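Local coordinates for protein alkane monooxygenase (Geobacillus thermodenitrificans, PDB 3B9O) that belongs to the luciferase-like monooxygenases, a TIM-barrel family, and binds flavin mononucleotide in a pocket of the barrel, at residues I5-A19 / D373-F386. Sequence-based numbering, arbitrary orientation.
Sequences IHINAFEMNCVGHIA and DGFNLVQYVSPGTF
Asn8 and Asn376 sit side by side in register on the same, inner face of the sheet, their side chains crossing at an oblique angle, on neighbouring parallel strands, 6-12 and 374-378, the first and last strands of the TIM barrel, whose pairing closes the barrel wall. Five backbone hydrogen bonds, from His6 N to Asp373 O through to Phe10 N to Leu377 O, join them in parallel register. The Asn pair adds a sixth: Asn8 ND2 donates to Asn376 OD1 (3.0 Å), with the two amide planes turned 42° apart and the acceptor slightly tilted out of the Asn8 amide plane. Asn8 ND2 also bonds Tyr225 OH, from strand 223-227 of the same barrel.

Next along this lumen side, the Phe10 side chain turns toward strand 374-378, its CG anti to the backbone N (chi1 -164°). It runs beside Val378, CD2 4.0 Å from Val378 CG2, and its plane lies only 15° from that of the Asn376 amide. One ring face carries His17 CE1 near the rim, and the bound flavin mononucleotide is about 5 Å from the Phe10 side chain.

On the outer side, Ile5 CG2 meets the edge of the Phe375 ring in its plane, 3.6 Å from CD1. Ala9 CB packs tightly on Phe386 CZ at 3.4 Å, which brings helix 384-399 against the strand pair; Gln379 CG rests over one face of the Phe386 ring, toward its rim.

Beyond Phe10 the strands part. Glu11 takes Met12 N on OE1 through the anti lone pair; OE1 also forms a salt bridge with Arg30, and Glu11 OE2 is hydrogen-bonded to Tyr38 OH. Two waters continue the link: one accepts from Ala19 N and donates to Gln379 O, while the other donates to Phe10 O at 2.7 Å and accepts from Gln379 N at 3.0 Å.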
ATOM      1  N   ILE A   5     -11.205  -1.150 -13.873  1.00 17.41           N
ATOM      2  CA  ILE A   5      -9.981  -1.552 -13.159  1.00 17.25           C
ATOM      3  C   ILE A   5      -9.491  -0.394 -12.291  1.00 20.05           C
ATOM      4  O   ILE A   5      -9.288   0.716 -12.801  1.00 15.22           O
ATOM      5  CB  ILE A   5      -8.883  -1.975 -14.151  1.00 22.44           C
ATOM      6  CG1 ILE A   5      -9.399  -3.129 -15.065  1.00 25.14           C
ATOM      7  CG2 ILE A   5      -7.561  -2.343 -13.423  1.00 21.18           C
ATOM      8  CD1 ILE A   5      -8.437  -3.486 -16.211  1.00 18.02           C
ATOM      9  N   HIS A   6      -9.356  -0.651 -10.989  1.00 17.67           N
ATOM     10  CA  HIS A   6      -8.756   0.333 -10.078  1.00 19.38           C
ATOM     11  C   HIS A   6      -7.221   0.385 -10.269  1.00 22.69           C
ATOM     12  O   HIS A   6      -6.552  -0.641 -10.320  1.00 17.71           O
ATOM     13  CB  HIS A   6      -9.148   0.054  -8.612  1.00 15.33           C
ATOM     14  CG  HIS A   6     -10.626   0.091  -8.352  1.00 22.68           C
ATOM     15  ND1 HIS A   6     -11.312   1.260  -8.077  1.00 17.57           N
ATOM     16  CD2 HIS A   6     -11.538  -0.907  -8.265  1.00 23.74           C
ATOM     17  CE1 HIS A   6     -12.592   0.981  -7.886  1.00 32.68           C
ATOM     18  NE2 HIS A   6     -12.755  -0.325  -7.998  1.00 23.74           N
ATOM     19  N   ILE A   7      -6.649   1.577 -10.401  1.00 17.01           N
ATOM     20  CA  ILE A   7      -5.212   1.668 -10.547  1.00 13.98           C
ATOM     21  C   ILE A   7      -4.616   2.621  -9.519  1.00 21.40           C
ATOM     22  O   ILE A   7      -5.024   3.791  -9.432  1.00 20.36           O
ATOM     23  CB  ILE A   7      -4.798   2.047 -11.989  1.00 20.51           C
ATOM     24  CG1 ILE A   7      -5.168   0.897 -12.965  1.00 21.81           C
ATOM     25  CG2 ILE A   7      -3.289   2.291 -12.085  1.00 17.61           C
ATOM     26  CD1 ILE A   7      -5.185   1.279 -14.387  1.00 44.35           C
ATOM     27  N   ASN A   8      -3.656   2.104  -8.755  1.00 17.44           N
ATOM     28  CA  ASN A   8      -2.853   2.894  -7.824  1.00 14.53           C
ATOM     29  C   ASN A   8      -1.411   3.062  -8.317  1.00 14.03           C
ATOM     30  O   ASN A   8      -0.848   2.143  -8.923  1.00 16.33           O
ATOM     31  CB  ASN A   8      -2.771   2.213  -6.466  1.00 13.49           C
ATOM     32  CG  ASN A   8      -4.112   2.014  -5.819  1.00 17.20           C
ATOM     33  OD1 ASN A   8      -5.076   2.733  -6.101  1.00 17.33           O
ATOM     34  ND2 ASN A   8      -4.180   1.035  -4.920  1.00 15.88           N
ATOM     35  N   ALA A   9      -0.824   4.210  -8.013  1.00 16.53           N
ATOM     36  CA  ALA A   9       0.572   4.506  -8.298  1.00 15.37           C
ATOM     37  C   ALA A   9       1.385   4.039  -7.113  1.00 12.02           C
ATOM     38  O   ALA A   9       1.143   4.479  -5.991  1.00 15.54           O
ATOM     39  CB  ALA A   9       0.721   5.990  -8.506  1.00  9.56           C
ATOM     40  N   PHE A  10       2.313   3.123  -7.337  1.00 14.22           N
ATOM     41  CA  PHE A  10       3.123   2.561  -6.254  1.00 10.94           C
ATOM     42  C   PHE A  10       4.381   3.408  -6.023  1.00 19.82           C
ATOM     43  O   PHE A  10       5.221   3.617  -6.931  1.00 16.50           O
ATOM     44  CB  PHE A  10       3.511   1.119  -6.554  1.00 10.36           C
ATOM     45  CG  PHE A  10       3.998   0.347  -5.375  1.00 16.34           C
ATOM     46  CD1 PHE A  10       3.368   0.449  -4.139  1.00 20.74           C
ATOM     47  CD2 PHE A  10       5.078  -0.533  -5.511  1.00 14.74           C
ATOM     48  CE1 PHE A  10       3.817  -0.288  -3.046  1.00 21.34           C
ATOM     49  CE2 PHE A  10       5.513  -1.299  -4.412  1.00 13.89           C
ATOM     50  CZ  PHE A  10       4.885  -1.191  -3.206  1.00 14.92           C
ATOM     51  N   GLU A  11       4.527   3.873  -4.791  1.00 11.41           N
ATOM     52  CA  GLU A  11       5.580   4.857  -4.500  1.00 11.76           C
ATOM     53  C   GLU A  11       6.149   4.640  -3.100  1.00 12.58           C
ATOM     54  O   GLU A  11       5.617   3.866  -2.317  1.00 12.77           O
ATOM     55  CB  GLU A  11       4.953   6.270  -4.675  1.00 16.84           C
ATOM     56  CG  GLU A  11       5.839   7.479  -4.688  1.00 26.59           C
ATOM     57  CD  GLU A  11       7.115   7.379  -5.566  1.00 20.14           C
ATOM     58  OE1 GLU A  11       8.073   6.740  -5.135  1.00 16.70           O
ATOM     59  OE2 GLU A  11       7.182   7.989  -6.634  1.00 15.87           O
ATOM     60  N   MET A  12       7.250   5.320  -2.800  1.00 16.95           N
ATOM     61  CA  MET A  12       7.833   5.321  -1.466  1.00 15.91           C
ATOM     62  C   MET A  12       8.665   6.592  -1.334  1.00 17.23           C
ATOM     63  O   MET A  12       9.354   6.995  -2.286  1.00 13.78           O
ATOM     64  CB  MET A  12       8.725   4.070  -1.220  1.00 11.20           C
ATOM     65  CG  MET A  12       9.175   3.899   0.261  1.00 11.38           C
ATOM     66  SD  MET A  12       9.891   2.259   0.533  1.00 14.70           S
ATOM     67  CE  MET A  12      10.781   2.562   2.048  1.00 15.09           C
ATOM     68  N   ASN A  13       8.644   7.167  -0.122  1.00 14.51           N
ATOM     69  CA  ASN A  13       9.346   8.411   0.176  1.00 13.82           C
ATOM     70  C   ASN A  13      10.861   8.103   0.409  1.00 16.26           C
ATOM     71  O   ASN A  13      11.374   8.243   1.526  1.00 15.32           O
ATOM     72  CB  ASN A  13       8.725   9.061   1.422  1.00 15.88           C
ATOM     73  CG  ASN A  13       9.078  10.512   1.569  1.00 20.04           C
ATOM     74  OD1 ASN A  13       8.561  11.192   2.471  1.00 18.54           O
ATOM     75  ND2 ASN A  13       9.922  11.033   0.653  1.00  8.23           N
ATOM     76  N   CYS A  14      11.546   7.690  -0.648  1.00 10.32           N
ATOM     77  CA  CYS A  14      12.971   7.336  -0.574  1.00 14.04           C
ATOM     78  C   CYS A  14      13.539   7.378  -1.969  1.00 19.93           C
ATOM     79  O   CYS A  14      12.828   7.720  -2.903  1.00 14.60           O
ATOM     80  CB  CYS A  14      13.187   5.946   0.047  1.00 14.22           C
ATOM     81  SG  CYS A  14      12.509   4.521  -0.921  1.00 17.01           S
ATOM     82  N   VAL A  15      14.785   6.943  -2.122  1.00 14.12           N
ATOM     83  CA  VAL A  15      15.430   6.939  -3.434  1.00 11.51           C
ATOM     84  C   VAL A  15      15.159   5.626  -4.171  1.00 14.01           C
ATOM     85  O   VAL A  15      14.405   5.628  -5.174  1.00 13.96           O
ATOM     86  CB  VAL A  15      16.956   7.243  -3.332  1.00 17.54           C
ATOM     87  CG1 VAL A  15      17.648   7.135  -4.712  1.00 12.95           C
ATOM     88  CG2 VAL A  15      17.188   8.587  -2.627  1.00 14.62           C
ATOM     89  N   GLY A  16      15.744   4.523  -3.696  1.00 14.01           N
ATOM     90  CA  GLY A  16      15.582   3.223  -4.362  1.00 11.72           C
ATOM     91  C   GLY A  16      14.482   2.470  -3.655  1.00 19.62           C
ATOM     92  O   GLY A  16      14.633   2.096  -2.499  1.00 15.42           O
ATOM     93  N   HIS A  17      13.365   2.264  -4.358  1.00 15.52           N
ATOM     94  CA  HIS A  17      12.202   1.561  -3.823  1.00 17.56           C
ATOM     95  C   HIS A  17      12.190   0.062  -4.256  1.00 13.91           C
ATOM     96  O   HIS A  17      12.520  -0.819  -3.460  1.00 15.98           O
ATOM     97  CB  HIS A  17      10.926   2.296  -4.252  1.00 20.88           C
ATOM     98  CG  HIS A  17       9.651   1.668  -3.757  1.00 18.75           C
ATOM     99  ND1 HIS A  17       8.413   2.016  -4.266  1.00 14.41           N
ATOM    100  CD2 HIS A  17       9.414   0.750  -2.786  1.00 11.72           C
ATOM    101  CE1 HIS A  17       7.473   1.324  -3.639  1.00 12.18           C
ATOM    102  NE2 HIS A  17       8.054   0.540  -2.748  1.00 17.98           N
ATOM    103  N   ILE A  18      11.842  -0.204  -5.516  1.00 14.80           N
ATOM    104  CA  ILE A  18      11.780  -1.579  -6.049  1.00 23.16           C
ATOM    105  C   ILE A  18      12.857  -1.830  -7.131  1.00 21.60           C
ATOM    106  O   ILE A  18      13.553  -2.841  -7.061  1.00 18.92           O
ATOM    107  CB  ILE A  18      10.373  -1.937  -6.645  1.00 18.76           C
ATOM    108  CG1 ILE A  18       9.254  -1.788  -5.598  1.00 17.36           C
ATOM    109  CG2 ILE A  18      10.375  -3.360  -7.267  1.00 16.84           C
ATOM    110  CD1 ILE A  18       9.406  -2.691  -4.337  1.00 18.70           C
ATOM    111  N   ALA A  19      12.974  -0.934  -8.120  1.00 21.40           N
ATOM    112  CA  ALA A  19      13.922  -1.105  -9.242  1.00 22.37           C
ATOM    113  C   ALA A  19      15.355  -0.651  -8.902  1.00 20.18           C
ATOM    114  O   ALA A  19      15.834   0.392  -9.331  1.00 17.39           O
ATOM    115  CB  ALA A  19      13.398  -0.414 -10.519  1.00 16.16           C
ATOM    116  N   ASP A 373      -9.168  -6.968  -8.870  1.00 15.38           N
ATOM    117  CA  ASP A 373      -9.986  -5.764  -9.011  1.00 12.61           C
ATOM    118  C   ASP A 373      -9.176  -4.557  -9.429  1.00 12.48           C
ATOM    119  O   ASP A 373      -9.733  -3.586  -9.913  1.00 13.97           O
ATOM    120  CB  ASP A 373     -10.678  -5.442  -7.679  1.00 17.43           C
ATOM    121  CG  ASP A 373     -11.646  -6.530  -7.261  1.00 19.36           C
ATOM    122  OD1 ASP A 373     -11.394  -7.199  -6.242  1.00 18.83           O
ATOM    123  OD2 ASP A 373     -12.640  -6.734  -7.989  1.00 21.79           O
ATOM    124  N   GLY A 374      -7.872  -4.592  -9.222  1.00 13.40           N
ATOM    125  CA  GLY A 374      -7.030  -3.439  -9.534  1.00 13.23           C
ATOM    126  C   GLY A 374      -5.554  -3.787  -9.473  1.00 18.11           C
ATOM    127  O   GLY A 374      -5.182  -4.921  -9.178  1.00 15.14           O
ATOM    128  N   PHE A 375      -4.729  -2.789  -9.735  1.00 13.35           N
ATOM    129  CA  PHE A 375      -3.293  -2.939  -9.757  1.00 16.46           C
ATOM    130  C   PHE A 375      -2.596  -1.825  -8.989  1.00 13.61           C
ATOM    131  O   PHE A 375      -3.024  -0.650  -9.020  1.00 16.07           O
ATOM    132  CB  PHE A 375      -2.757  -2.929 -11.216  1.00 12.26           C
ATOM    133  CG  PHE A 375      -3.253  -4.085 -12.056  1.00 14.46           C
ATOM    134  CD1 PHE A 375      -4.467  -3.986 -12.733  1.00 16.31           C
ATOM    135  CD2 PHE A 375      -2.536  -5.271 -12.121  1.00 16.76           C
ATOM    136  CE1 PHE A 375      -4.949  -5.037 -13.511  1.00 19.92           C
ATOM    137  CE2 PHE A 375      -2.989  -6.329 -12.924  1.00 17.49           C
ATOM    138  CZ  PHE A 375      -4.209  -6.205 -13.605  1.00 21.61           C
ATOM    139  N   ASN A 376      -1.488  -2.185  -8.362  1.00 12.98           N
ATOM    140  CA  ASN A 376      -0.521  -1.172  -7.937  1.00 13.09           C
ATOM    141  C   ASN A 376       0.546  -1.104  -9.015  1.00 13.43           C
ATOM    142  O   ASN A 376       1.230  -2.119  -9.271  1.00 13.09           O
ATOM    143  CB  ASN A 376       0.151  -1.519  -6.615  1.00 17.03           C
ATOM    144  CG  ASN A 376      -0.671  -1.153  -5.418  1.00 30.36           C
ATOM    145  OD1 ASN A 376      -1.730  -0.531  -5.515  1.00 21.91           O
ATOM    146  ND2 ASN A 376      -0.172  -1.554  -4.242  1.00 37.56           N
ATOM    147  N   LEU A 377       0.648   0.048  -9.675  1.00 10.15           N
ATOM    148  CA  LEU A 377       1.635   0.236 -10.725  1.00 17.09           C
ATOM    149  C   LEU A 377       3.044   0.563 -10.154  1.00 12.79           C
ATOM    150  O   LEU A 377       3.285   1.634  -9.567  1.00 13.77           O
ATOM    151  CB  LEU A 377       1.155   1.273 -11.756  1.00 12.32           C
ATOM    152  CG  LEU A 377       2.082   1.634 -12.938  1.00 20.42           C
ATOM    153  CD1 LEU A 377       2.421   0.424 -13.814  1.00 19.48           C
ATOM    154  CD2 LEU A 377       1.427   2.714 -13.783  1.00 14.87           C
ATOM    155  N   VAL A 378       3.953  -0.384 -10.383  1.00 14.10           N
ATOM    156  CA  VAL A 378       5.316  -0.344  -9.932  1.00 18.96           C
ATOM    157  C   VAL A 378       6.150   0.453 -10.950  1.00 17.91           C
ATOM    158  O   VAL A 378       5.977   0.285 -12.179  1.00 14.16           O
ATOM    159  CB  VAL A 378       5.901  -1.804  -9.792  1.00 19.22           C
ATOM    160  CG1 VAL A 378       7.353  -1.776  -9.266  1.00 22.02           C
ATOM    161  CG2 VAL A 378       5.002  -2.672  -8.867  1.00 15.96           C
ATOM    162  N   GLN A 379       7.052   1.296 -10.441  1.00 11.95           N
ATOM    163  CA  GLN A 379       7.894   2.141 -11.296  1.00 29.79           C
ATOM    164  C   GLN A 379       9.276   1.544 -11.586  1.00 18.69           C
ATOM    165  O   GLN A 379       9.908   0.999 -10.700  1.00 15.09           O
ATOM    166  CB  GLN A 379       8.096   3.501 -10.633  1.00 21.06           C
ATOM    167  CG  GLN A 379       6.786   4.258 -10.345  1.00 16.14           C
ATOM    168  CD  GLN A 379       7.070   5.550  -9.597  1.00 14.83           C
ATOM    169  OE1 GLN A 379       6.879   5.626  -8.383  1.00 17.22           O
ATOM    170  NE2 GLN A 379       7.557   6.548 -10.300  1.00 11.22           N
ATOM    171  N   TYR A 380       9.729   1.681 -12.826  1.00 14.71           N
ATOM    172  CA  TYR A 380      11.131   1.481 -13.159  1.00 19.31           C
ATOM    173  C   TYR A 380      11.854   2.824 -13.225  1.00 25.53           C
ATOM    174  O   TYR A 380      13.036   2.905 -12.903  1.00 20.95           O
ATOM    175  CB  TYR A 380      11.294   0.804 -14.520  1.00 17.36           C
ATOM    176  CG  TYR A 380      10.948  -0.658 -14.559  1.00 26.34           C
ATOM    177  CD1 TYR A 380      11.604  -1.582 -13.749  1.00 63.21           C
ATOM    178  CD2 TYR A 380      10.008  -1.134 -15.466  1.00 59.14           C
ATOM    179  CE1 TYR A 380      11.294  -2.966 -13.803  1.00 28.51           C
ATOM    180  CE2 TYR A 380       9.693  -2.505 -15.536  1.00 43.76           C
ATOM    181  CZ  TYR A 380      10.352  -3.411 -14.698  1.00 45.37           C
ATOM    182  OH  TYR A 380      10.037  -4.759 -14.745  1.00 51.54           O
ATOM    183  N   VAL A 381      11.147   3.859 -13.690  1.00 19.72           N
ATOM    184  CA  VAL A 381      11.720   5.200 -13.738  1.00 18.07           C
ATOM    185  C   VAL A 381      10.646   6.209 -13.350  1.00 16.04           C
ATOM    186  O   VAL A 381       9.461   6.006 -13.645  1.00 18.55           O
ATOM    187  CB  VAL A 381      12.418   5.481 -15.157  1.00 26.87           C
ATOM    188  CG1 VAL A 381      11.395   5.600 -16.269  1.00 15.87           C
ATOM    189  CG2 VAL A 381      13.256   6.701 -15.116  1.00 29.05           C
ATOM    190  N   SER A 382      11.054   7.256 -12.637  1.00 15.90           N
ATOM    191  CA  SER A 382      10.175   8.371 -12.279  1.00 15.77           C
ATOM    192  C   SER A 382      10.531   9.648 -13.059  1.00 16.73           C
ATOM    193  O   SER A 382      11.655  10.112 -13.002  1.00 16.88           O
ATOM    194  CB  SER A 382      10.292   8.655 -10.786  1.00 16.83           C
ATOM    195  OG  SER A 382      10.012   7.472 -10.049  1.00 14.21           O
ATOM    196  N   PRO A 383       9.538  10.287 -13.693  1.00 20.11           N
ATOM    197  CA  PRO A 383       8.131   9.908 -13.798  1.00 10.53           C
ATOM    198  C   PRO A 383       7.766   9.107 -15.054  1.00 13.55           C
ATOM    199  O   PRO A 383       6.582   8.930 -15.314  1.00 19.40           O
ATOM    200  CB  PRO A 383       7.434  11.282 -13.860  1.00 18.33           C
ATOM    201  CG  PRO A 383       8.397  12.092 -14.683  1.00 23.81           C
ATOM    202  CD  PRO A 383       9.781  11.624 -14.256  1.00 17.28           C
ATOM    203  N   GLY A 384       8.766   8.633 -15.803  1.00 18.19           N
ATOM    204  CA  GLY A 384       8.551   7.968 -17.075  1.00 14.60           C
ATOM    205  C   GLY A 384       7.549   6.812 -17.025  1.00 19.73           C
ATOM    206  O   GLY A 384       6.654   6.728 -17.878  1.00 21.71           O
ATOM    207  N   THR A 385       7.666   5.891 -16.069  1.00 18.90           N
ATOM    208  CA  THR A 385       6.633   4.817 -16.110  1.00 24.18           C
ATOM    209  C   THR A 385       5.211   5.344 -15.998  1.00 14.28           C
ATOM    210  O   THR A 385       4.365   4.946 -16.772  1.00 14.40           O
ATOM    211  CB  THR A 385       6.915   3.459 -15.344  1.00 29.04           C
ATOM    212  OG1 THR A 385       5.784   2.911 -14.585  1.00 27.14           O
ATOM    213  CG2 THR A 385       8.161   3.376 -14.724  1.00  8.44           C
ATOM    214  N   PHE A 386       4.963   6.253 -15.059  1.00 14.83           N
ATOM    215  CA  PHE A 386       3.615   6.802 -14.891  1.00 19.18           C
ATOM    216  C   PHE A 386       3.189   7.631 -16.119  1.00 16.88           C
ATOM    217  O   PHE A 386       2.048   7.535 -16.592  1.00 13.33           O
ATOM    218  CB  PHE A 386       3.531   7.649 -13.612  1.00 14.00           C
ATOM    219  CG  PHE A 386       3.645   6.859 -12.316  1.00 14.82           C
ATOM    220  CD1 PHE A 386       4.129   7.487 -11.173  1.00 15.69           C
ATOM    221  CD2 PHE A 386       3.208   5.528 -12.213  1.00 16.75           C
ATOM    222  CE1 PHE A 386       4.184   6.814  -9.941  1.00 15.74           C
ATOM    223  CE2 PHE A 386       3.318   4.816 -10.989  1.00 11.90           C
ATOM    224  CZ  PHE A 386       3.785   5.461  -9.849  1.00  8.11           C
TER
HETATM  225  O   HOH W   1       7.035   1.742  -7.470  1.00 12.41           O
HETATM  226  O   HOH W   2      10.780   1.231  -8.092  1.00 20.94           O